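Local atomic coordinates of eukaryotic translation initiation factor 2A (Schizosaccharomyces pombe, PDB entry 3WJ9), a protein that probably directs codon-dependent binding of the initiator methionyl-tRNA to small ribosomal subunits during translation of a few specific mRNAs. Residues A[196-199]-A[205-208]; A[147-152]-A[201-206]. All coordinates share one frame; numbering follows the deposited sequence.

How the contacts relate
Both contacts lie on one side of the beta-propeller, their centres about 10 Å apart, and both use the connection between strands 193-199 and 206-212. Along the chain, 147-152 comes first, in the sheet of strands 131-132 to 161-162; then follow 196-199, the loop 201-206 and the overlapping 205-208, with Ser-205 and Pro-206 common to both contacts. Contact 1 stays inside one four-stranded blade and joins its last two strands as a hairpin. Contact 2 carries the loop of that hairpin across to the preceding blade. Tyr-198 packs against the backbone of Phe-203, so pairing within the blade and packing between blades meet at this turn.

Contact 1: residues A[196-199]-A[205-208]; sequences RTYS and SPLS
The phenol ring of Tyr-198 meets the ring of Pro-206 obliquely, with its CE2 side turned to the proline. Tyr-198 CE2 lies 3.4 Å from Pro-206 CG, and Pro-206 CG also approaches Tyr-198 OH. The two side chains run alongside each other and point the same way. The Tyr-198 CB leaves its strand away from 205-208; with CG anti to the carbonyl carbon (chi1 -77°), the end of the ring comes back alongside the proline, while Val-165 touches it from a loop. Cut back to an alanine, this position would probably leave the Pro-206 ring without its aromatic partner and open a gap beside Val-165. Next to this packing the backbones pair. Leu-207 N donates to Thr-197 O at 2.9 Å in a nearly straight bond (169° at the hydrogen). Thr-197 N reaches Ser-208 O in a weak bond of 3.4 Å. The same Ser-208 oxygen lies by the aliphatic part of Arg-196, 3.2 Å from its CG. On the sheet face shared by Thr-197 and Ser-208, Thr-197 OG1 rests against Ser-208 CB, and against Leu-207 CB at 3.4 Å. The CB of Leu-207 leaves its backbone toward 196-199, and its CD1 methyl packs 3.9 Å from Ser-199 CB. On its far side strand 193-199 continues the sheet through backbone bonds between Arg-196 and Val-183 and between Tyr-198 and Val-181. With Leu-207 and Ser-208 both facing Thr-197, the arrangement is a classic beta bulge, set where the chain turns a corner at the start of the last strand in a four-stranded antiparallel propeller blade.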
ATOM      1  N   ARG A 196      -2.452   4.632  20.876  1.00 82.13           N
ATOM      2  CA  ARG A 196      -3.611   5.468  21.173  1.00 86.22           C
ATOM      3  C   ARG A 196      -4.549   5.639  19.975  1.00 81.93           C
ATOM      4  O   ARG A 196      -4.100   5.749  18.836  1.00 79.04           O
ATOM      5  CB  ARG A 196      -3.142   6.841  21.662  1.00 93.73           C
ATOM      6  CG  ARG A 196      -3.955   7.368  22.813  1.00 87.87           C
ATOM      7  CD  ARG A 196      -3.425   6.829  24.109  1.00104.85           C
ATOM      8  NE  ARG A 196      -2.127   7.381  24.461  1.00102.01           N
ATOM      9  CZ  ARG A 196      -1.971   8.562  25.043  1.00103.33           C
ATOM     10  NH1 ARG A 196      -3.036   9.286  25.358  1.00 96.58           N
ATOM     11  NH2 ARG A 196      -0.759   9.008  25.334  1.00 98.05           N
ATOM     12  N   THR A 197      -5.854   5.662  20.229  1.00 79.67           N
ATOM     13  CA  THR A 197      -6.811   5.970  19.166  1.00 62.41           C
ATOM     14  C   THR A 197      -7.672   7.174  19.538  1.00 66.80           C
ATOM     15  O   THR A 197      -8.025   7.366  20.702  1.00 79.95           O
ATOM     16  CB  THR A 197      -7.738   4.780  18.846  1.00 68.07           C
ATOM     17  OG1 THR A 197      -8.614   4.540  19.953  1.00 83.62           O
ATOM     18  CG2 THR A 197      -6.924   3.522  18.560  1.00 58.62           C
ATOM     19  N   TYR A 198      -8.001   7.982  18.535  1.00 69.03           N
ATOM     20  CA  TYR A 198      -8.821   9.172  18.727  1.00 68.53           C
ATOM     21  C   TYR A 198      -9.812   9.352  17.585  1.00 69.73           C
ATOM     22  O   TYR A 198      -9.485   9.103  16.425  1.00 74.11           O
ATOM     23  CB  TYR A 198      -7.946  10.427  18.832  1.00 73.01           C
ATOM     24  CG  TYR A 198      -7.250  10.616  20.158  1.00 91.48           C
ATOM     25  CD1 TYR A 198      -6.010  10.043  20.401  1.00100.99           C
ATOM     26  CD2 TYR A 198      -7.815  11.400  21.156  1.00 79.59           C
ATOM     27  CE1 TYR A 198      -5.365  10.223  21.607  1.00 99.78           C
ATOM     28  CE2 TYR A 198      -7.173  11.589  22.364  1.00 88.24           C
ATOM     29  CZ  TYR A 198      -5.949  10.994  22.586  1.00 96.14           C
ATOM     30  OH  TYR A 198      -5.304  11.175  23.788  1.00 94.32           O
ATOM     31  N   SER A 199     -11.022   9.791  17.912  1.00 67.79           N
ATOM     32  CA  SER A 199     -11.942  10.274  16.891  1.00 60.14           C
ATOM     33  C   SER A 199     -11.523  11.693  16.533  1.00 70.92           C
ATOM     34  O   SER A 199     -11.107  12.455  17.408  1.00 83.78           O
ATOM     35  CB  SER A 199     -13.393  10.229  17.379  1.00 72.35           C
ATOM     36  OG  SER A 199     -14.285  10.686  16.376  1.00 59.53           O
ATOM     37  N   SER A 205     -11.459  13.503  23.909  1.00 74.41           N
ATOM     38  CA  SER A 205     -11.804  12.211  24.489  1.00 74.99           C
ATOM     39  C   SER A 205     -11.189  11.044  23.720  1.00 78.14           C
ATOM     40  O   SER A 205     -11.683  10.672  22.655  1.00 82.96           O
ATOM     41  CB  SER A 205     -13.324  12.065  24.538  1.00 66.22           C
ATOM     42  OG  SER A 205     -13.887  13.121  25.296  1.00 79.36           O
ATOM     43  N   PRO A 206     -10.102  10.470  24.259  1.00 69.83           N
ATOM     44  CA  PRO A 206      -9.474   9.279  23.677  1.00 59.31           C
ATOM     45  C   PRO A 206     -10.469   8.134  23.549  1.00 72.10           C
ATOM     46  O   PRO A 206     -11.480   8.114  24.247  1.00 84.22           O
ATOM     47  CB  PRO A 206      -8.372   8.934  24.682  1.00 71.40           C
ATOM     48  CG  PRO A 206      -8.075  10.211  25.372  1.00 80.43           C
ATOM     49  CD  PRO A 206      -9.374  10.956  25.443  1.00 82.60           C
ATOM     50  N   LEU A 207     -10.188   7.194  22.657  1.00 75.48           N
ATOM     51  CA  LEU A 207     -11.050   6.036  22.500  1.00 60.36           C
ATOM     52  C   LEU A 207     -10.312   4.788  22.969  1.00 61.34           C
ATOM     53  O   LEU A 207     -10.923   3.762  23.253  1.00 68.84           O
ATOM     54  CB  LEU A 207     -11.513   5.897  21.049  1.00 68.63           C
ATOM     55  CG  LEU A 207     -12.253   7.113  20.481  1.00 66.87           C
ATOM     56  CD1 LEU A 207     -12.860   6.808  19.120  1.00 77.01           C
ATOM     57  CD2 LEU A 207     -13.324   7.609  21.444  1.00 63.88           C
ATOM     58  N   SER A 208      -8.991   4.899  23.069  1.00 66.51           N
ATOM     59  CA  SER A 208      -8.155   3.821  23.581  1.00 70.76           C
ATOM     60  C   SER A 208      -6.866   4.399  24.141  1.00 81.59           C
ATOM     61  O   SER A 208      -6.297   5.308  23.554  1.00 72.23           O
ATOM     62  CB  SER A 208      -7.854   2.803  22.478  1.00 75.31           C
ATOM     63  OG  SER A 208      -6.738   1.991  22.797  1.00 79.14           O
TER

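Contact 2: residues A[147-152]-A[201-206]; sequences VHFYET and PNFNSP
An edge-to-face aromatic pair, Phe-149 with Phe-203, bridges two successive blades of the propeller: Phe-149 stands on strand 146-151, and Phe-203 on the loop that links strands 193-199 and 206-212 of the next blade. Phe-203 offers its edge, with its CE1 corner coming over one face of the Phe-149 ring. The nearest atoms are the two CE1 carbons, Phe-149 CE1 and Phe-203 CE1, 4.2 Å apart. With the ring centroids 5.9 Å from each other and the planes at 65°, the stack is T-shaped but somewhat tilted. Such a pairing sets ring hydrogens against a pi face, a weakly favourable arrangement. The backbones stay well separated, Phe-149 CA and Phe-203 CA being 11.4 Å apart, and the gap is spanned by the side chains alone. Both leave their backbones toward the other segment and run past one another, heading opposite ways; in each, CG stands anti to the carbonyl carbon (chi1 -66° in Phe-149, -59° in Phe-203), which carries the ring outward to its mate. The shared surface is small, about 63 Å² in all, and Phe-149 is buried whereas Phe-203 keeps part of its surface accessible. Ala-161, on the edge strand 161-162 that pairs with strand 146-151, touches both rings, while Ile-200, in the loop just after strand 193-199, packs on Phe-149 from the neighbouring blade.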
ATOM      1  N   VAL A 147       1.037  15.811  15.808  1.00 70.28           N
ATOM      2  CA  VAL A 147       0.462  15.310  14.561  1.00 64.41           C
ATOM      3  C   VAL A 147      -0.463  16.421  14.063  1.00 74.38           C
ATOM      4  O   VAL A 147      -1.329  16.892  14.799  1.00 83.76           O
ATOM      5  CB  VAL A 147      -0.319  13.980  14.643  1.00 77.06           C
ATOM      6  CG1 VAL A 147      -1.267  13.829  13.462  1.00 56.50           C
ATOM      7  CG2 VAL A 147       0.648  12.810  14.724  1.00 84.28           C
ATOM      8  N   HIS A 148      -0.269  16.841  12.815  1.00 66.88           N
ATOM      9  CA  HIS A 148      -1.066  17.918  12.229  1.00 65.52           C
ATOM     10  C   HIS A 148      -2.168  17.399  11.310  1.00 58.30           C
ATOM     11  O   HIS A 148      -1.990  16.407  10.605  1.00 67.92           O
ATOM     12  CB  HIS A 148      -0.168  18.884  11.452  1.00 69.13           C
ATOM     13  CG  HIS A 148       0.833  19.600  12.307  1.00 62.56           C
ATOM     14  ND1 HIS A 148       0.825  19.524  13.681  1.00 68.13           N
ATOM     15  CD2 HIS A 148       1.867  20.409  11.975  1.00 64.94           C
ATOM     16  CE1 HIS A 148       1.818  20.255  14.163  1.00 67.83           C
ATOM     17  NE2 HIS A 148       2.462  20.803  13.151  1.00 71.80           N
ATOM     18  N   PHE A 149      -3.306  18.085  11.324  1.00 58.06           N
ATOM     19  CA  PHE A 149      -4.420  17.769  10.438  1.00 57.28           C
ATOM     20  C   PHE A 149      -4.721  18.961   9.539  1.00 62.04           C
ATOM     21  O   PHE A 149      -4.568  20.108   9.951  1.00 65.50           O
ATOM     22  CB  PHE A 149      -5.665  17.384  11.240  1.00 60.64           C
ATOM     23  CG  PHE A 149      -5.514  16.110  12.018  1.00 67.86           C
ATOM     24  CD1 PHE A 149      -4.881  16.107  13.250  1.00 70.91           C
ATOM     25  CD2 PHE A 149      -6.011  14.918  11.523  1.00 62.43           C
ATOM     26  CE1 PHE A 149      -4.741  14.938  13.970  1.00 69.54           C
ATOM     27  CE2 PHE A 149      -5.875  13.746  12.238  1.00 59.05           C
ATOM     28  CZ  PHE A 149      -5.239  13.757  13.464  1.00 69.99           C
ATOM     29  N   TYR A 150      -5.148  18.687   8.311  1.00 49.31           N
ATOM     30  CA  TYR A 150      -5.412  19.745   7.344  1.00 47.12           C
ATOM     31  C   TYR A 150      -6.764  19.570   6.665  1.00 54.88           C
ATOM     32  O   TYR A 150      -7.349  18.490   6.695  1.00 62.36           O
ATOM     33  CB  TYR A 150      -4.317  19.782   6.273  1.00 51.20           C
ATOM     34  CG  TYR A 150      -2.939  20.160   6.770  1.00 49.78           C
ATOM     35  CD1 TYR A 150      -2.156  19.253   7.473  1.00 46.22           C
ATOM     36  CD2 TYR A 150      -2.414  21.421   6.521  1.00 52.39           C
ATOM     37  CE1 TYR A 150      -0.897  19.594   7.924  1.00 53.83           C
ATOM     38  CE2 TYR A 150      -1.154  21.772   6.967  1.00 60.22           C
ATOM     39  CZ  TYR A 150      -0.401  20.853   7.668  1.00 62.84           C
ATOM     40  OH  TYR A 150       0.855  21.196   8.115  1.00 74.52           O
ATOM     41  N   GLU A 151      -7.261  20.646   6.063  1.00 53.41           N
ATOM     42  CA  GLU A 151      -8.362  20.552   5.113  1.00 60.98           C
ATOM     43  C   GLU A 151      -7.770  20.477   3.712  1.00 56.86           C
ATOM     44  O   GLU A 151      -7.046  21.377   3.301  1.00 68.41           O
ATOM     45  CB  GLU A 151      -9.309  21.748   5.223  1.00 59.01           C
ATOM     46  CG  GLU A 151     -10.355  21.637   6.316  1.00 73.84           C
ATOM     47  CD  GLU A 151     -11.386  22.746   6.232  1.00 78.86           C
ATOM     48  OE1 GLU A 151     -12.496  22.576   6.779  1.00 65.02           O
ATOM     49  OE2 GLU A 151     -11.085  23.788   5.613  1.00 68.46           O
ATOM     50  N   THR A 152      -8.066  19.407   2.983  1.00 38.21           N
ATOM     51  CA  THR A 152      -7.458  19.202   1.670  1.00 44.95           C
ATOM     52  C   THR A 152      -7.809  20.321   0.693  1.00 57.66           C
ATOM     53  O   THR A 152      -6.981  20.739  -0.115  1.00 58.97           O
ATOM     54  CB  THR A 152      -7.873  17.851   1.058  1.00 52.60           C
ATOM     55  OG1 THR A 152      -9.299  17.797   0.916  1.00 68.98           O
ATOM     56  CG2 THR A 152      -7.409  16.701   1.947  1.00 53.79           C
ATOM     57  N   PRO A 201     -13.383  14.275  15.399  1.00 93.25           N
ATOM     58  CA  PRO A 201     -14.209  15.166  16.219  1.00102.19           C
ATOM     59  C   PRO A 201     -13.736  15.278  17.676  1.00 87.47           C
ATOM     60  O   PRO A 201     -13.678  16.384  18.212  1.00 89.45           O
ATOM     61  CB  PRO A 201     -15.577  14.500  16.167  1.00 86.63           C
ATOM     62  CG  PRO A 201     -15.622  13.869  14.827  1.00 87.77           C
ATOM     63  CD  PRO A 201     -14.209  13.473  14.474  1.00 83.78           C
ATOM     64  N   ASN A 202     -13.483  14.135  18.300  1.00 73.20           N
ATOM     65  CA  ASN A 202     -13.040  14.137  19.674  1.00 57.47           C
ATOM     66  C   ASN A 202     -11.535  14.009  19.763  1.00 60.89           C
ATOM     67  O   ASN A 202     -10.981  12.913  19.728  1.00 55.54           O
ATOM     68  CB  ASN A 202     -13.709  13.001  20.452  1.00 78.81           C
ATOM     69  CG  ASN A 202     -15.111  12.704  19.958  1.00 88.06           C
ATOM     70  OD1 ASN A 202     -15.793  13.578  19.424  1.00 75.66           O
ATOM     71  ND2 ASN A 202     -15.548  11.462  20.134  1.00 65.81           N
ATOM     72  N   PHE A 203     -10.889  15.154  19.918  1.00 63.23           N
ATOM     73  CA  PHE A 203      -9.499  15.229  20.356  1.00 67.11           C
ATOM     74  C   PHE A 203      -9.467  15.119  21.873  1.00 78.89           C
ATOM     75  O   PHE A 203      -8.540  14.553  22.458  1.00 74.76           O
ATOM     76  CB  PHE A 203      -8.844  16.539  19.901  1.00 73.60           C
ATOM     77  CG  PHE A 203      -8.854  16.743  18.408  1.00 70.40           C
ATOM     78  CD1 PHE A 203      -7.975  16.056  17.590  1.00 55.22           C
ATOM     79  CD2 PHE A 203      -9.734  17.639  17.828  1.00 67.42           C
ATOM     80  CE1 PHE A 203      -7.982  16.248  16.217  1.00 71.95           C
ATOM     81  CE2 PHE A 203      -9.746  17.840  16.460  1.00 65.29           C
ATOM     82  CZ  PHE A 203      -8.869  17.139  15.651  1.00 73.94           C
ATOM     83  N   ASN A 204     -10.507  15.661  22.492  1.00 77.89           N
ATOM     84  CA  ASN A 204     -10.592  15.758  23.936  1.00 73.01           C
ATOM     85  C   ASN A 204     -10.698  14.371  24.561  1.00 81.37           C
ATOM     86  O   ASN A 204     -10.069  14.065  25.572  1.00 90.96           O
ATOM     87  CB  ASN A 204     -11.805  16.583  24.321  1.00 88.26           C
ATOM     88  CG  ASN A 204     -12.159  17.623  23.270  1.00 90.57           C
ATOM     89  OD1 ASN A 204     -13.290  17.655  22.791  1.00 80.68           O
ATOM     90  ND2 ASN A 204     -11.199  18.466  22.898  1.00 92.27           N
ATOM     91  N   SER A 205     -11.459  13.503  23.909  1.00 74.41           N
ATOM     92  CA  SER A 205     -11.804  12.211  24.489  1.00 74.99           C
ATOM     93  C   SER A 205     -11.189  11.044  23.720  1.00 78.14           C
ATOM     94  O   SER A 205     -11.683  10.672  22.655  1.00 82.96           O
ATOM     95  CB  SER A 205     -13.324  12.065  24.538  1.00 66.22           C
ATOM     96  OG  SER A 205     -13.887  13.121  25.296  1.00 79.36           O
ATOM     97  N   PRO A 206     -10.102  10.470  24.259  1.00 69.83           N
ATOM     98  CA  PRO A 206      -9.474   9.279  23.677  1.00 59.31           C
ATOM     99  C   PRO A 206     -10.469   8.134  23.549  1.00 72.10           C
ATOM    100  O   PRO A 206     -11.480   8.114  24.247  1.00 84.22           O
ATOM    101  CB  PRO A 206      -8.372   8.934  24.682  1.00 71.40           C
ATOM    102  CG  PRO A 206      -8.075  10.211  25.372  1.00 80.43           C
ATOM    103  CD  PRO A 206      -9.374  10.956  25.443  1.00 82.60           C
TER